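PDB 4WD2: aromatic-amino-acid transaminase TyrB from Burkholderia cenocepacia K56-2Valvano, which probably catalyses the pyridoxal-phosphate-dependent transfer of amino groups between aromatic amino acids and 2-oxo acids. Local coordinates for residues V244-F252 with R262-C270; K123-S134 with F145-Y155. All coordinates share one frame; numbering follows the deposited sequence.

How the contacts relate
Both contacts belong to the mixed, mainly parallel sheet of the class I/II aminotransferase fold, and together they illustrate how one sheet accommodates two kinds of neighbouring strands. Contact 2 comes first along the chain and joins strands 131-135 and 152-159 through a parallel beta-alpha-beta crossover; contact 1 follows as an antiparallel pair of strands, 246-251 and 264-269. Strands 182-186 and 215-220 lie between the two pairs. The centres are about 17 Å apart, and the nearest atoms about 7 Å. Helix 110-125 packs on contact 1 and supplies its last turn to contact 2, and each contact also meets the second subunit. Contact 1 reaches the cofactor phosphate, whereas contact 2 lies towards the 164-165 margin.

Contact 1. Residues V244-F252 with R262-C270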
loop_
_atom_site.group_PDB
_atom_site.type_symbol
_atom_site.label_atom_id
_atom_site.label_comp_id
_atom_site.label_asym_id
_atom_site.label_seq_id
_atom_site.Cartn_x
_atom_site.Cartn_y
_atom_site.Cartn_z
ATOM N N VAL A 244 -17.677 -15.993 16.820
ATOM C CA VAL A 244 -16.569 -16.742 16.232
ATOM C C VAL A 244 -15.427 -15.802 15.841
ATOM O O VAL A 244 -15.666 -14.777 15.201
ATOM C CB VAL A 244 -17.045 -17.551 14.998
ATOM C CG1 VAL A 244 -15.884 -18.299 14.351
ATOM C CG2 VAL A 244 -18.149 -18.527 15.404
ATOM N N PRO A 245 -14.185 -16.135 16.249
ATOM C CA PRO A 245 -13.000 -15.376 15.825
ATOM C C PRO A 245 -12.901 -15.322 14.310
ATOM O O PRO A 245 -12.644 -16.348 13.685
ATOM C CB PRO A 245 -11.829 -16.176 16.416
ATOM C CG PRO A 245 -12.400 -17.555 16.683
ATOM C CD PRO A 245 -13.819 -17.278 17.106
ATOM N N THR A 246 -13.096 -14.148 13.726
ATOM C CA THR A 246 -13.197 -14.047 12.276
ATOM C C THR A 246 -12.412 -12.859 11.738
ATOM O O THR A 246 -12.479 -11.763 12.294
ATOM C CB THR A 246 -14.677 -13.911 11.840
ATOM O OG1 THR A 246 -15.427 -15.022 12.347
ATOM C CG2 THR A 246 -14.810 -13.851 10.320
ATOM N N LEU A 247 -11.672 -13.066 10.658
ATOM C CA LEU A 247 -11.091 -11.934 9.953
ATOM C C LEU A 247 -11.939 -11.706 8.721
ATOM O O LEU A 247 -12.393 -12.665 8.092
ATOM C CB LEU A 247 -9.615 -12.166 9.574
ATOM C CG LEU A 247 -8.603 -12.391 10.708
ATOM C CD1 LEU A 247 -8.586 -13.840 11.162
ATOM C CD2 LEU A 247 -7.211 -11.952 10.304
ATOM N N VAL A 248 -12.179 -10.437 8.403
ATOM C CA VAL A 248 -12.959 -10.078 7.229
ATOM C C VAL A 248 -12.242 -9.063 6.352
ATOM O O VAL A 248 -11.991 -7.935 6.774
ATOM C CB VAL A 248 -14.326 -9.481 7.599
ATOM C CG1 VAL A 248 -15.123 -9.193 6.318
ATOM C CG2 VAL A 248 -15.088 -10.412 8.528
ATOM N N ALA A 249 -11.920 -9.466 5.129
ATOM C CA ALA A 249 -11.369 -8.539 4.150
ATOM C C ALA A 249 -12.454 -8.083 3.175
ATOM O O ALA A 249 -13.027 -8.899 2.467
ATOM C CB ALA A 249 -10.208 -9.185 3.401
ATOM N N ASN A 250 -12.746 -6.784 3.148
ATOM C CA ASN A 250 -13.734 -6.262 2.210
ATOM C C ASN A 250 -13.109 -5.243 1.255
ATOM O O ASN A 250 -12.256 -4.443 1.642
ATOM C CB ASN A 250 -14.942 -5.651 2.951
ATOM C CG ASN A 250 -14.669 -4.253 3.493
ATOM O OD1 ASN A 250 -13.949 -4.086 4.483
ATOM N ND2 ASN A 250 -15.264 -3.244 2.858
ATOM N N SER A 251 -13.524 -5.310 -0.008
ATOM C CA SER A 251 -12.997 -4.452 -1.064
ATOM C C SER A 251 -14.035 -3.444 -1.533
ATOM O O SER A 251 -15.227 -3.765 -1.620
ATOM C CB SER A 251 -12.525 -5.297 -2.251
ATOM O OG SER A 251 -12.253 -4.495 -3.391
ATOM N N PHE A 252 -13.577 -2.231 -1.835
ATOM C CA PHE A 252 -14.425 -1.218 -2.451
ATOM C C PHE A 252 -14.070 -1.015 -3.920
ATOM O O PHE A 252 -14.569 -0.092 -4.557
ATOM C CB PHE A 252 -14.307 0.112 -1.710
ATOM C CG PHE A 252 -14.895 0.091 -0.337
ATOM C CD1 PHE A 252 -16.165 -0.419 -0.119
ATOM C CD2 PHE A 252 -14.176 0.572 0.740
ATOM C CE1 PHE A 252 -16.716 -0.434 1.152
ATOM C CE2 PHE A 252 -14.716 0.560 2.010
ATOM C CZ PHE A 252 -15.992 0.059 2.218
ATOM N N ARG A 262 -7.431 1.932 -4.784
ATOM C CA ARG A 262 -7.021 0.977 -3.748
ATOM C C ARG A 262 -7.630 1.235 -2.368
ATOM O O ARG A 262 -6.949 1.693 -1.443
ATOM C CB ARG A 262 -5.490 0.955 -3.636
ATOM C CG ARG A 262 -4.760 0.860 -4.978
ATOM C CD ARG A 262 -5.250 -0.296 -5.834
ATOM N NE ARG A 262 -5.064 -1.591 -5.186
ATOM C CZ ARG A 262 -6.011 -2.521 -5.090
ATOM N NH1 ARG A 262 -5.758 -3.672 -4.477
ATOM N NH2 ARG A 262 -7.213 -2.295 -5.604
ATOM N N VAL A 263 -8.915 0.930 -2.236
ATOM C CA VAL A 263 -9.614 1.131 -0.980
ATOM C C VAL A 263 -10.345 -0.133 -0.539
ATOM O O VAL A 263 -11.056 -0.769 -1.318
ATOM C CB VAL A 263 -10.610 2.303 -1.076
ATOM C CG1 VAL A 263 -9.878 3.619 -0.864
ATOM C CG2 VAL A 263 -11.313 2.293 -2.420
ATOM N N GLY A 264 -10.135 -0.493 0.722
ATOM C CA GLY A 264 -10.750 -1.665 1.306
ATOM C C GLY A 264 -10.700 -1.593 2.815
ATOM O O GLY A 264 -10.262 -0.586 3.379
ATOM N N GLY A 265 -11.159 -2.652 3.476
ATOM C CA GLY A 265 -11.067 -2.724 4.921
ATOM C C GLY A 265 -10.648 -4.095 5.416
ATOM O O GLY A 265 -10.824 -5.104 4.729
ATOM N N LEU A 266 -10.074 -4.124 6.611
ATOM C CA LEU A 266 -9.835 -5.373 7.315
ATOM C C LEU A 266 -10.494 -5.282 8.682
ATOM O O LEU A 266 -10.246 -4.342 9.434
ATOM C CB LEU A 266 -8.337 -5.663 7.461
ATOM C CG LEU A 266 -7.990 -6.906 8.291
ATOM C CD1 LEU A 266 -8.570 -8.175 7.675
ATOM C CD2 LEU A 266 -6.472 -7.037 8.478
ATOM N N SER A 267 -11.340 -6.258 8.996
ATOM C CA SER A 267 -11.957 -6.327 10.310
ATOM C C SER A 267 -11.664 -7.664 10.960
ATOM O O SER A 267 -11.728 -8.713 10.311
ATOM C CB SER A 267 -13.469 -6.115 10.221
ATOM O OG SER A 267 -13.779 -4.804 9.795
ATOM N N VAL A 268 -11.349 -7.622 12.250
ATOM C CA VAL A 268 -11.171 -8.844 13.021
ATOM C C VAL A 268 -12.134 -8.836 14.209
ATOM O O VAL A 268 -12.168 -7.876 14.983
ATOM C CB VAL A 268 -9.713 -8.999 13.500
ATOM C CG1 VAL A 268 -9.522 -10.328 14.220
ATOM C CG2 VAL A 268 -8.760 -8.896 12.318
ATOM N N VAL A 269 -12.929 -9.899 14.326
ATOM C CA VAL A 269 -13.902 -10.038 15.405
ATOM C C VAL A 269 -13.290 -10.832 16.546
ATOM O O VAL A 269 -12.883 -11.977 16.355
ATOM C CB VAL A 269 -15.176 -10.746 14.926
ATOM C CG1 VAL A 269 -16.211 -10.807 16.043
ATOM C CG2 VAL A 269 -15.740 -10.058 13.692
ATOM N N CYS A 270 -13.234 -10.231 17.733
ATOM C CA CYS A 270 -12.493 -10.814 18.854
ATOM C C CYS A 270 -13.395 -11.148 20.041
ATOM O O CYS A 270 -14.563 -10.762 20.066
ATOM C CB CYS A 270 -11.381 -9.860 19.300
ATOM S SG CYS A 270 -10.305 -9.319 17.955
HETATM O O HOH W 1 -13.547 -5.358 6.853
#
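Val248 pairs with Ser267 and Asn250 with Gly265 in an antiparallel register between strands 246-251 and 264-269, whose axes approach to 4.6 Å at 166°. The bonding is firm at the centre, where Val248 N lies 2.6 Å from Ser267 O, and continues past the strand end through Phe252 N to Val263 O at 3.0 Å. Val248 O is gripped twice: Ser267 N donates at 2.9 Å, and so does a water that accepts from Ser267 OG, a hydroxyl also bonded to Thr105 OG1. Leu247 and Val268 lie alongside each other on one face, with Leu247 CG against Val268 CG2 at 3.9 Å. On that face, Leu266 turns its CD1 methyl back over the neighbouring strand to 3.5 Å from Val248 O, with CG anti to the backbone N (chi1 175°). Where the pair ends, Phe252 CB rests on Val263 CG2 at 3.8 Å. Ser251, at the end of its strand, and Arg262, just before Val263, hydrogen-bond the phosphate of modified Lys254 through OG and NH1; OG also bonds Ser253 N, and NH1 Tyr291 O of the second subunit. Strand pairing thus sets Ser251 beside the chain leaving Arg262, whose charge probably offsets the phosphate's.

Contact 2. Residues K123-S134 with F145-Y155; sequences KRYFPDSQVWLS and FERAGFTVNTY
Phe150 is sandwiched between Lys123, whose CD lies over one face 4.2 Å from the ring centroid, and Val131, whose CG2 covers the opposite face; Ser129 O and Phe126 O stand at its edge. The Trp132 indole takes Asn153 CB over its five-membered ring, 3.6 Å from that centroid, and Asn153 ND2 over its six-membered ring, the amide turned 41° from the indole plane, while Thr154 O comes up at the edge. Leu133 O and Ser134 CA share one face of the Tyr155 ring, and Trp132 O lies near its plane. With CG set between the backbone N and the carbonyl carbon (chi1 52°), Tyr155 swings across the neighbouring strand, and its hydroxyl bonds Leu184 O one strand further on.

Two polar links flank the start of the strands. The Lys123 chain bends at chi2 (60°), and its ammonium reaches Gly149 O at 2.8 Å, from above that carbonyl plane, and Pro127 O at 3.2 Å. Gly149 closes helix 141-147 in a Schellman motif, so the lysine ties one helix end to another. Asn153 ND2 donates to Gln130 OE1 at 3.0 Å within the plane of each amide, and a water joins Gln130 OE1 to Asn153 OD1, fixing both amides in rotation. From there the parallel strands bond regularly, as from Asn153 N to Val131 O at 2.6 Å.

Strand 131-135, helix 141-147 and strand 152-159 form a beta-alpha-beta unit. Helix 110-125 packs on Phe145 and Phe150, while strand 182-186 continues the sheet beyond strand 131-135.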
loop_
_atom_site.group_PDB
_atom_site.type_symbol
_atom_site.label_atom_id
_atom_site.label_comp_id
_atom_site.label_asym_id
_atom_site.label_seq_id
_atom_site.Cartn_x
_atom_site.Cartn_y
_atom_site.Cartn_z
ATOM N N LYS A 123 0.508 -14.866 10.594
ATOM C CA LYS A 123 1.780 -15.601 10.547
ATOM C C LYS A 123 2.585 -15.374 11.814
ATOM O O LYS A 123 3.258 -16.277 12.315
ATOM C CB LYS A 123 2.601 -15.190 9.322
ATOM C CG LYS A 123 3.944 -15.899 9.199
ATOM C CD LYS A 123 3.752 -17.414 9.098
ATOM C CE LYS A 123 5.090 -18.144 9.101
ATOM N NZ LYS A 123 4.904 -19.607 8.872
ATOM N N ARG A 124 2.492 -14.158 12.338
ATOM C CA ARG A 124 3.273 -13.766 13.494
ATOM C C ARG A 124 2.740 -14.420 14.761
ATOM O O ARG A 124 3.518 -14.797 15.642
ATOM C CB ARG A 124 3.281 -12.240 13.632
ATOM C CG ARG A 124 4.121 -11.745 14.773
ATOM C CD ARG A 124 4.703 -10.372 14.498
ATOM N NE ARG A 124 5.402 -9.889 15.681
ATOM C CZ ARG A 124 4.840 -9.117 16.600
ATOM N NH1 ARG A 124 3.586 -8.721 16.446
ATOM N NH2 ARG A 124 5.534 -8.725 17.658
ATOM N N TYR A 125 1.421 -14.588 14.834
ATOM C CA TYR A 125 0.798 -15.112 16.046
ATOM C C TYR A 125 0.281 -16.536 15.916
ATOM O O TYR A 125 0.003 -17.185 16.918
ATOM C CB TYR A 125 -0.320 -14.173 16.497
ATOM C CG TYR A 125 0.254 -12.900 17.075
ATOM C CD1 TYR A 125 0.879 -12.907 18.317
ATOM C CD2 TYR A 125 0.214 -11.706 16.365
ATOM C CE1 TYR A 125 1.426 -11.760 18.849
ATOM C CE2 TYR A 125 0.764 -10.546 16.892
ATOM C CZ TYR A 125 1.367 -10.581 18.135
ATOM O OH TYR A 125 1.920 -9.434 18.664
ATOM N N PHE A 126 0.174 -17.029 14.689
ATOM C CA PHE A 126 -0.202 -18.422 14.458
ATOM C C PHE A 126 0.709 -19.081 13.413
ATOM O O PHE A 126 0.232 -19.562 12.384
ATOM C CB PHE A 126 -1.668 -18.503 14.018
ATOM C CG PHE A 126 -2.633 -17.889 15.004
ATOM C CD1 PHE A 126 -3.220 -18.665 15.990
ATOM C CD2 PHE A 126 -2.935 -16.532 14.954
ATOM C CE1 PHE A 126 -4.106 -18.104 16.907
ATOM C CE2 PHE A 126 -3.815 -15.962 15.864
ATOM C CZ PHE A 126 -4.407 -16.747 16.837
ATOM N N PRO A 127 2.024 -19.129 13.689
ATOM C CA PRO A 127 3.024 -19.515 12.682
ATOM C C PRO A 127 2.906 -20.956 12.189
ATOM O O PRO A 127 3.352 -21.261 11.079
ATOM C CB PRO A 127 4.352 -19.310 13.418
ATOM C CG PRO A 127 4.008 -19.506 14.860
ATOM C CD PRO A 127 2.638 -18.911 15.013
ATOM N N ASP A 128 2.313 -21.826 12.999
ATOM C CA ASP A 128 2.219 -23.238 12.648
ATOM C C ASP A 128 0.889 -23.597 11.983
ATOM O O ASP A 128 0.710 -24.718 11.507
ATOM C CB ASP A 128 2.449 -24.095 13.893
ATOM C CG ASP A 128 3.878 -23.979 14.416
ATOM O OD1 ASP A 128 4.797 -23.813 13.592
ATOM O OD2 ASP A 128 4.088 -24.044 15.646
ATOM N N SER A 129 -0.037 -22.645 11.947
ATOM C CA SER A 129 -1.293 -22.829 11.231
ATOM C C SER A 129 -1.040 -22.908 9.741
ATOM O O SER A 129 -0.116 -22.285 9.233
ATOM C CB SER A 129 -2.264 -21.687 11.525
ATOM O OG SER A 129 -2.613 -21.652 12.895
ATOM N N GLN A 130 -1.854 -23.682 9.035
ATOM C CA GLN A 130 -1.787 -23.703 7.583
ATOM C C GLN A 130 -3.061 -23.079 7.017
ATOM O O GLN A 130 -4.018 -22.835 7.756
ATOM C CB GLN A 130 -1.579 -25.131 7.078
ATOM C CG GLN A 130 -0.308 -25.758 7.624
ATOM C CD GLN A 130 0.038 -27.069 6.962
ATOM O OE1 GLN A 130 -0.638 -27.501 6.030
ATOM N NE2 GLN A 130 1.102 -27.712 7.439
ATOM N N VAL A 131 -3.071 -22.799 5.718
ATOM C CA VAL A 131 -4.201 -22.105 5.108
ATOM C C VAL A 131 -4.930 -23.020 4.124
ATOM O O VAL A 131 -4.295 -23.770 3.376
ATOM C CB VAL A 131 -3.734 -20.809 4.398
ATOM C CG1 VAL A 131 -4.866 -20.178 3.603
ATOM C CG2 VAL A 131 -3.188 -19.796 5.414
ATOM N N TRP A 132 -6.263 -22.981 4.153
ATOM C CA TRP A 132 -7.093 -23.746 3.218
ATOM C C TRP A 132 -7.984 -22.825 2.383
ATOM O O TRP A 132 -8.736 -22.025 2.939
ATOM C CB TRP A 132 -7.962 -24.763 3.963
ATOM C CG TRP A 132 -7.267 -26.061 4.269
ATOM C CD1 TRP A 132 -7.353 -27.226 3.562
ATOM C CD2 TRP A 132 -6.376 -26.319 5.357
ATOM N NE1 TRP A 132 -6.576 -28.197 4.149
ATOM C CE2 TRP A 132 -5.965 -27.665 5.254
ATOM C CE3 TRP A 132 -5.891 -25.545 6.415
ATOM C CZ2 TRP A 132 -5.091 -28.253 6.168
ATOM C CZ3 TRP A 132 -5.025 -26.129 7.324
ATOM C CH2 TRP A 132 -4.632 -27.470 7.194
ATOM N N LEU A 133 -7.888 -22.930 1.054
ATOM C CA LEU A 133 -8.730 -22.167 0.126
ATOM C C LEU A 133 -9.662 -23.090 -0.650
ATOM O O LEU A 133 -9.463 -24.297 -0.682
ATOM C CB LEU A 133 -7.893 -21.359 -0.876
ATOM C CG LEU A 133 -6.373 -21.254 -0.789
ATOM C CD1 LEU A 133 -5.812 -20.716 -2.095
ATOM C CD2 LEU A 133 -5.990 -20.339 0.337
ATOM N N SER A 134 -10.660 -22.511 -1.304
ATOM C CA SER A 134 -11.594 -23.293 -2.097
ATOM C C SER A 134 -10.947 -23.807 -3.376
ATOM O O SER A 134 -10.013 -23.206 -3.906
ATOM C CB SER A 134 -12.833 -22.459 -2.432
ATOM O OG SER A 134 -12.479 -21.288 -3.145
ATOM N N PHE A 145 -0.774 -15.644 0.492
ATOM C CA PHE A 145 -0.550 -16.382 1.734
ATOM C C PHE A 145 0.727 -17.234 1.726
ATOM O O PHE A 145 1.404 -17.345 2.749
ATOM C CB PHE A 145 -1.781 -17.230 2.054
ATOM C CG PHE A 145 -2.910 -16.426 2.624
ATOM C CD1 PHE A 145 -2.987 -16.187 3.986
ATOM C CD2 PHE A 145 -3.869 -15.871 1.795
ATOM C CE1 PHE A 145 -4.022 -15.429 4.515
ATOM C CE2 PHE A 145 -4.900 -15.105 2.319
ATOM C CZ PHE A 145 -4.979 -14.887 3.676
ATOM N N GLU A 146 1.086 -17.809 0.586
ATOM C CA GLU A 146 2.360 -18.519 0.510
ATOM C C GLU A 146 3.551 -17.555 0.667
ATOM O O GLU A 146 4.520 -17.865 1.358
ATOM C CB GLU A 146 2.468 -19.300 -0.805
ATOM C CG GLU A 146 1.635 -20.574 -0.848
ATOM C CD GLU A 146 1.944 -21.437 -2.063
ATOM O OE1 GLU A 146 2.676 -20.962 -2.961
ATOM O OE2 GLU A 146 1.463 -22.590 -2.121
ATOM N N ARG A 147 3.481 -16.381 0.044
ATOM C CA ARG A 147 4.559 -15.403 0.181
ATOM C C ARG A 147 4.595 -14.802 1.593
ATOM O O ARG A 147 5.625 -14.298 2.029
ATOM C CB ARG A 147 4.421 -14.302 -0.873
ATOM C CG ARG A 147 4.748 -14.758 -2.294
ATOM C CD ARG A 147 6.236 -15.088 -2.432
ATOM N NE ARG A 147 6.591 -15.547 -3.773
ATOM C CZ ARG A 147 7.026 -14.758 -4.753
ATOM N NH1 ARG A 147 7.322 -15.272 -5.938
ATOM N NH2 ARG A 147 7.159 -13.456 -4.556
ATOM N N ALA A 148 3.472 -14.882 2.304
ATOM C CA ALA A 148 3.394 -14.447 3.700
ATOM C C ALA A 148 3.915 -15.516 4.672
ATOM O O ALA A 148 4.006 -15.282 5.881
ATOM C CB ALA A 148 1.964 -14.077 4.054
ATOM N N GLY A 149 4.251 -16.688 4.142
ATOM C CA GLY A 149 4.889 -17.731 4.928
ATOM C C GLY A 149 4.027 -18.930 5.280
ATOM O O GLY A 149 4.426 -19.753 6.105
ATOM N N PHE A 150 2.850 -19.041 4.666
ATOM C CA PHE A 150 1.942 -20.147 4.977
ATOM C C PHE A 150 1.987 -21.273 3.957
ATOM O O PHE A 150 2.063 -21.029 2.750
ATOM C CB PHE A 150 0.496 -19.656 5.082
ATOM C CG PHE A 150 0.201 -18.888 6.329
ATOM C CD1 PHE A 150 0.019 -19.545 7.535
ATOM C CD2 PHE A 150 0.091 -17.506 6.298
ATOM C CE1 PHE A 150 -0.251 -18.842 8.686
ATOM C CE2 PHE A 150 -0.186 -16.795 7.454
ATOM C CZ PHE A 150 -0.360 -17.469 8.645
ATOM N N THR A 151 1.920 -22.505 4.454
ATOM C CA THR A 151 1.584 -23.652 3.622
ATOM C C THR A 151 0.106 -23.548 3.258
ATOM O O THR A 151 -0.752 -23.381 4.127
ATOM C CB THR A 151 1.850 -24.984 4.338
ATOM O OG1 THR A 151 3.229 -25.060 4.717
ATOM C CG2 THR A 151 1.513 -26.152 3.435
ATOM N N VAL A 152 -0.189 -23.638 1.970
ATOM C CA VAL A 152 -1.540 -23.396 1.498
ATOM C C VAL A 152 -2.138 -24.652 0.874
ATOM O O VAL A 152 -1.537 -25.275 -0.006
ATOM C CB VAL A 152 -1.574 -22.237 0.485
ATOM C CG1 VAL A 152 -2.895 -22.218 -0.259
ATOM C CG2 VAL A 152 -1.325 -20.907 1.188
ATOM N N ASN A 153 -3.322 -25.018 1.355
ATOM C CA ASN A 153 -4.034 -26.196 0.885
ATOM C C ASN A 153 -5.418 -25.846 0.340
ATOM O O ASN A 153 -5.841 -24.692 0.381
ATOM C CB ASN A 153 -4.162 -27.218 2.017
ATOM C CG ASN A 153 -2.860 -27.410 2.782
ATOM O OD1 ASN A 153 -1.934 -28.072 2.305
ATOM N ND2 ASN A 153 -2.787 -26.840 3.983
ATOM N N THR A 154 -6.121 -26.849 -0.177
ATOM C CA THR A 154 -7.445 -26.630 -0.742
ATOM C C THR A 154 -8.499 -27.514 -0.083
ATOM O O THR A 154 -8.175 -28.533 0.528
ATOM C CB THR A 154 -7.461 -26.891 -2.266
ATOM O OG1 THR A 154 -7.343 -28.296 -2.517
ATOM C CG2 THR A 154 -6.314 -26.175 -2.941
ATOM N N TYR A 155 -9.757 -27.104 -0.196
ATOM C CA TYR A 155 -10.885 -27.948 0.178
ATOM C C TYR A 155 -11.808 -28.071 -1.035
ATOM O O TYR A 155 -11.810 -27.186 -1.897
ATOM C CB TYR A 155 -11.631 -27.387 1.404
ATOM C CG TYR A 155 -12.062 -25.937 1.306
ATOM C CD1 TYR A 155 -13.193 -25.574 0.586
ATOM C CD2 TYR A 155 -11.357 -24.935 1.968
ATOM C CE1 TYR A 155 -13.599 -24.242 0.504
ATOM C CE2 TYR A 155 -11.753 -23.596 1.884
ATOM C CZ TYR A 155 -12.874 -23.264 1.151
ATOM O OH TYR A 155 -13.272 -21.957 1.057
HETATM O O HOH W 2 1.930 -22.755 7.373
HETATM O O HOH W 3 0.032 -29.467 3.598
#